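PDB 2I2X: methyltransferase 1 from Methanosarcina barkeri, which catalyses transfer of the methyl group of methanol to the cob(I)amide carried by its corrinoid partner protein, using a zinc site. Local coordinates for the interface of chains A and C and the interface of chains A and B. Numbering follows the deposited sequence. Chains: chain A/B, Methyltransferase 1; chain C, Methyltransferase 1.

Contact 1: the interface of chains A and C. Residues chain A 236-237; chain C 88, 93-96.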
# COMPACT_ATOMS: atom_id res chain seq x y z
N LYS A 236 -21.83 -11.46 -8.44
CA LYS A 236 -23.01 -11.76 -9.20
C LYS A 236 -23.76 -10.46 -9.55
O LYS A 236 -24.96 -10.45 -9.66
CB LYS A 236 -23.89 -12.73 -8.42
CG LYS A 236 -24.19 -12.30 -6.99
CD LYS A 236 -24.89 -13.40 -6.20
CE LYS A 236 -25.38 -12.89 -4.86
NZ LYS A 236 -25.61 -14.02 -3.91
N ASN A 237 -23.04 -9.36 -9.73
CA ASN A 237 -23.72 -8.10 -10.01
C ASN A 237 -23.73 -7.62 -11.47
O ASN A 237 -24.59 -6.82 -11.85
CB ASN A 237 -23.28 -7.02 -9.04
CG ASN A 237 -23.76 -7.28 -7.61
OD1 ASN A 237 -24.82 -7.90 -7.38
ND2 ASN A 237 -22.99 -6.81 -6.63
N TYR C 88 -31.17 -15.27 -7.13
CA TYR C 88 -30.14 -14.28 -6.89
C TYR C 88 -29.27 -14.68 -5.70
O TYR C 88 -28.04 -14.68 -5.81
CB TYR C 88 -30.75 -12.90 -6.69
CG TYR C 88 -29.74 -11.80 -6.47
CD1 TYR C 88 -28.73 -11.55 -7.41
CD2 TYR C 88 -29.78 -11.01 -5.33
CE1 TYR C 88 -27.80 -10.55 -7.21
CE2 TYR C 88 -28.84 -9.99 -5.12
CZ TYR C 88 -27.86 -9.77 -6.06
OH TYR C 88 -26.94 -8.77 -5.87
N ILE C 93 -28.78 -16.29 -10.90
CA ILE C 93 -28.99 -15.13 -11.77
C ILE C 93 -28.26 -13.98 -11.12
O ILE C 93 -27.82 -14.11 -9.98
CB ILE C 93 -30.47 -14.77 -11.97
CG1 ILE C 93 -31.17 -14.66 -10.62
CG2 ILE C 93 -31.16 -15.77 -12.92
CD1 ILE C 93 -32.36 -13.74 -10.65
N PHE C 94 -28.09 -12.88 -11.86
CA PHE C 94 -27.29 -11.72 -11.42
C PHE C 94 -28.18 -10.52 -11.08
O PHE C 94 -29.37 -10.56 -11.33
CB PHE C 94 -26.28 -11.32 -12.50
CG PHE C 94 -24.98 -12.09 -12.45
CD1 PHE C 94 -24.92 -13.41 -11.99
CD2 PHE C 94 -23.80 -11.51 -12.93
CE1 PHE C 94 -23.71 -14.11 -11.99
CE2 PHE C 94 -22.59 -12.21 -12.92
CZ PHE C 94 -22.55 -13.51 -12.45
N LEU C 95 -27.60 -9.47 -10.53
CA LEU C 95 -28.32 -8.24 -10.23
C LEU C 95 -29.20 -7.76 -11.41
O LEU C 95 -30.41 -7.60 -11.25
CB LEU C 95 -27.34 -7.14 -9.86
CG LEU C 95 -27.69 -6.03 -8.87
CD1 LEU C 95 -26.82 -4.81 -9.18
CD2 LEU C 95 -29.15 -5.65 -8.82
N PRO C 96 -28.60 -7.53 -12.61
CA PRO C 96 -29.47 -6.94 -13.62
C PRO C 96 -30.72 -7.76 -13.91
O PRO C 96 -31.70 -7.22 -14.40
CB PRO C 96 -28.56 -6.82 -14.85
CG PRO C 96 -27.20 -6.67 -14.25
CD PRO C 96 -27.23 -7.69 -13.14
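The phenol hydroxyl OH of C:Tyr88 donates to the side-chain carbonyl OD1 of A:Asn237 across 2.8 Å, arriving in the plane of the amide at a C=O...O angle of 156°. It is one of the bonds by which the methanol-activating subunit MtaB, chain A, holds the helix bundle of the corrinoid protein MtaC, chain C, in a heterotetramer of two copies of each. The amide and ring planes are 30° apart, and OD1 lies at the ring edge, in its plane, rather than over a face. The tyrosine CG stands opposite its own backbone N (chi1 -179°), which carries the ring away from helix 72-89 toward the A:Lys236-A:Asn237 turn.

The carbonyl O of A:Lys236 receives the backbone N of C:Leu95 at 2.9 Å. As this N-H belongs to the first residue of helix 95-113, the lysine carbonyl acts as a cap from the partner chain and would probably be favoured by the helix dipole. On the same residue, CA sits over the centre of the C:Phe94 ring, 3.5 Å from its centroid, a CH-pi contact in which the ring supports the lysine backbone from one face.

From there the A:Lys236 side chain runs out extended and crosses the C:Tyr88 side chain at about a right angle. Its CE lies 4.1 Å above the plane of the C:Tyr88 ring, displaced toward the rim. The side-chain amine NZ donates to the backbone O of C:Tyr88 at 3.2 Å, tilted out of the carbonyl plane. That carbonyl lies at the C-terminal end of helix 72-89, where the lysine, if charged, would probably be welcome. Beyond the tyrosine, CB of C:Leu95 packs against CA of A:Asn237 at 3.7 Å.

Contact 2: the interface of chains A and B. Residues chain A 301, 359-360, 363; chain B 335, 338-339, 342.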
# COMPACT_ATOMS: atom_id res chain seq x y z
N ASN A 301 -1.09 -6.89 -14.06
CA ASN A 301 0.18 -6.81 -14.77
C ASN A 301 -0.02 -6.46 -16.23
O ASN A 301 0.76 -5.73 -16.82
CB ASN A 301 0.95 -8.13 -14.70
CG ASN A 301 1.51 -8.45 -13.32
OD1 ASN A 301 1.27 -9.52 -12.77
ND2 ASN A 301 2.30 -7.54 -12.77
N SER A 359 0.51 -12.93 -18.33
CA SER A 359 0.11 -12.99 -16.91
C SER A 359 -1.41 -12.97 -16.71
O SER A 359 -1.98 -13.76 -15.93
CB SER A 359 0.73 -11.80 -16.17
OG SER A 359 0.15 -11.62 -14.88
N ASP A 360 -2.07 -12.06 -17.40
CA ASP A 360 -3.46 -11.79 -17.13
C ASP A 360 -4.38 -12.10 -18.30
O ASP A 360 -5.58 -12.09 -18.12
CB ASP A 360 -3.64 -10.33 -16.72
CG ASP A 360 -2.92 -9.99 -15.42
OD1 ASP A 360 -2.75 -10.90 -14.60
OD2 ASP A 360 -2.53 -8.82 -15.21
N ARG A 363 -7.11 -14.42 -17.22
CA ARG A 363 -7.75 -14.17 -15.97
C ARG A 363 -9.24 -13.86 -16.10
O ARG A 363 -10.01 -14.25 -15.22
CB ARG A 363 -7.05 -13.04 -15.22
CG ARG A 363 -7.10 -13.15 -13.67
CD ARG A 363 -6.19 -12.07 -13.06
NE ARG A 363 -4.82 -12.50 -13.23
CZ ARG A 363 -4.20 -13.38 -12.43
NH1 ARG A 363 -4.83 -13.95 -11.40
NH2 ARG A 363 -2.97 -13.73 -12.72
N TYR B 335 0.14 -10.58 -7.66
CA TYR B 335 0.37 -10.22 -9.05
C TYR B 335 1.87 -10.24 -9.35
O TYR B 335 2.28 -10.71 -10.42
CB TYR B 335 -0.23 -8.84 -9.39
CG TYR B 335 -1.65 -8.82 -9.92
CD1 TYR B 335 -1.98 -9.51 -11.09
CD2 TYR B 335 -2.64 -8.09 -9.28
CE1 TYR B 335 -3.27 -9.47 -11.61
CE2 TYR B 335 -3.98 -8.05 -9.77
CZ TYR B 335 -4.27 -8.74 -10.94
OH TYR B 335 -5.53 -8.71 -11.46
N ALA B 338 2.55 -13.61 -9.95
CA ALA B 338 2.04 -14.04 -11.28
C ALA B 338 2.99 -13.72 -12.45
O ALA B 338 3.14 -14.53 -13.38
CB ALA B 338 0.65 -13.49 -11.56
N LEU B 339 3.61 -12.54 -12.41
CA LEU B 339 4.58 -12.12 -13.44
C LEU B 339 5.71 -13.15 -13.44
O LEU B 339 6.10 -13.68 -14.48
CB LEU B 339 5.12 -10.73 -13.13
CG LEU B 339 6.02 -10.17 -14.21
CD1 LEU B 339 5.26 -9.96 -15.54
CD2 LEU B 339 6.70 -8.87 -13.76
N THR B 342 4.63 -16.56 -14.74
CA THR B 342 4.52 -16.51 -16.19
C THR B 342 5.92 -16.63 -16.79
O THR B 342 6.12 -17.39 -17.74
CB THR B 342 3.78 -15.22 -16.69
OG1 THR B 342 2.49 -15.13 -16.08
CG2 THR B 342 3.61 -15.22 -18.17
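A chi1 of -71° swings the amide of A:Asn301 away from its own carbonyl carbon and toward B:Tyr335, while the bend of A:Arg363 at chi3 (-76°) brings its guanidinium back to A:Asp360, beside the same tyrosine. The carboxylate of A:Asp360 is held at both oxygens within chain A. OD2 accepts the backbone N of A:Asn301 at 2.7 Å, and OD1 forms a salt bridge with NE of A:Arg363 at 3.0 Å, approached from above the carboxylate plane. Fixed in this way, OD1 meets the edge of the B:Tyr335 ring in plane, 3.4 Å from CE1, with the carboxylate turned 75° to the ring.

The modelled amide oxygen OD1 of A:Asn301 lies 2.8 Å from the backbone O of B:Tyr335, an implausible pairing of two acceptors. The amide is probably built the wrong way round; ND2 in this place could donate to that carbonyl. As modelled, OG of A:Ser359 donates to OD1 at 3.2 Å; with the amide turned, the hydroxyl would have to accept instead. OG1 of B:Thr342 donates a hydrogen bond to the backbone O of B:Ala338 at 2.8 Å and also lies against CA of A:Ser359.

MtaB combines a TIM barrel with a helix bundle; here helix 325-345 of chain B meets the C-terminal end of helix 349-361 and the A:Asn301 loop of chain A, in a two-fold interface that repeats the contact with the chains exchanged.

Contact 1 and contact 2 lie about 28 Å apart, measured between the centres of their C-alpha atoms, and share no residue. Chain A is common to both: the turn between its helices 220-230 and 240-259 faces MtaC in contact 1, whereas the end of helix 349-361 and a separate loop face the second MtaB in contact 2. One MtaB subunit therefore joins its corrinoid partner and its own copy through different surfaces. Contact 2 is part of the surface that pairs the two MtaB copies, and contact 1 helps attach the MtaC helix bundle to one of them, consistent with the MtaB2-MtaC2 heterotetramer.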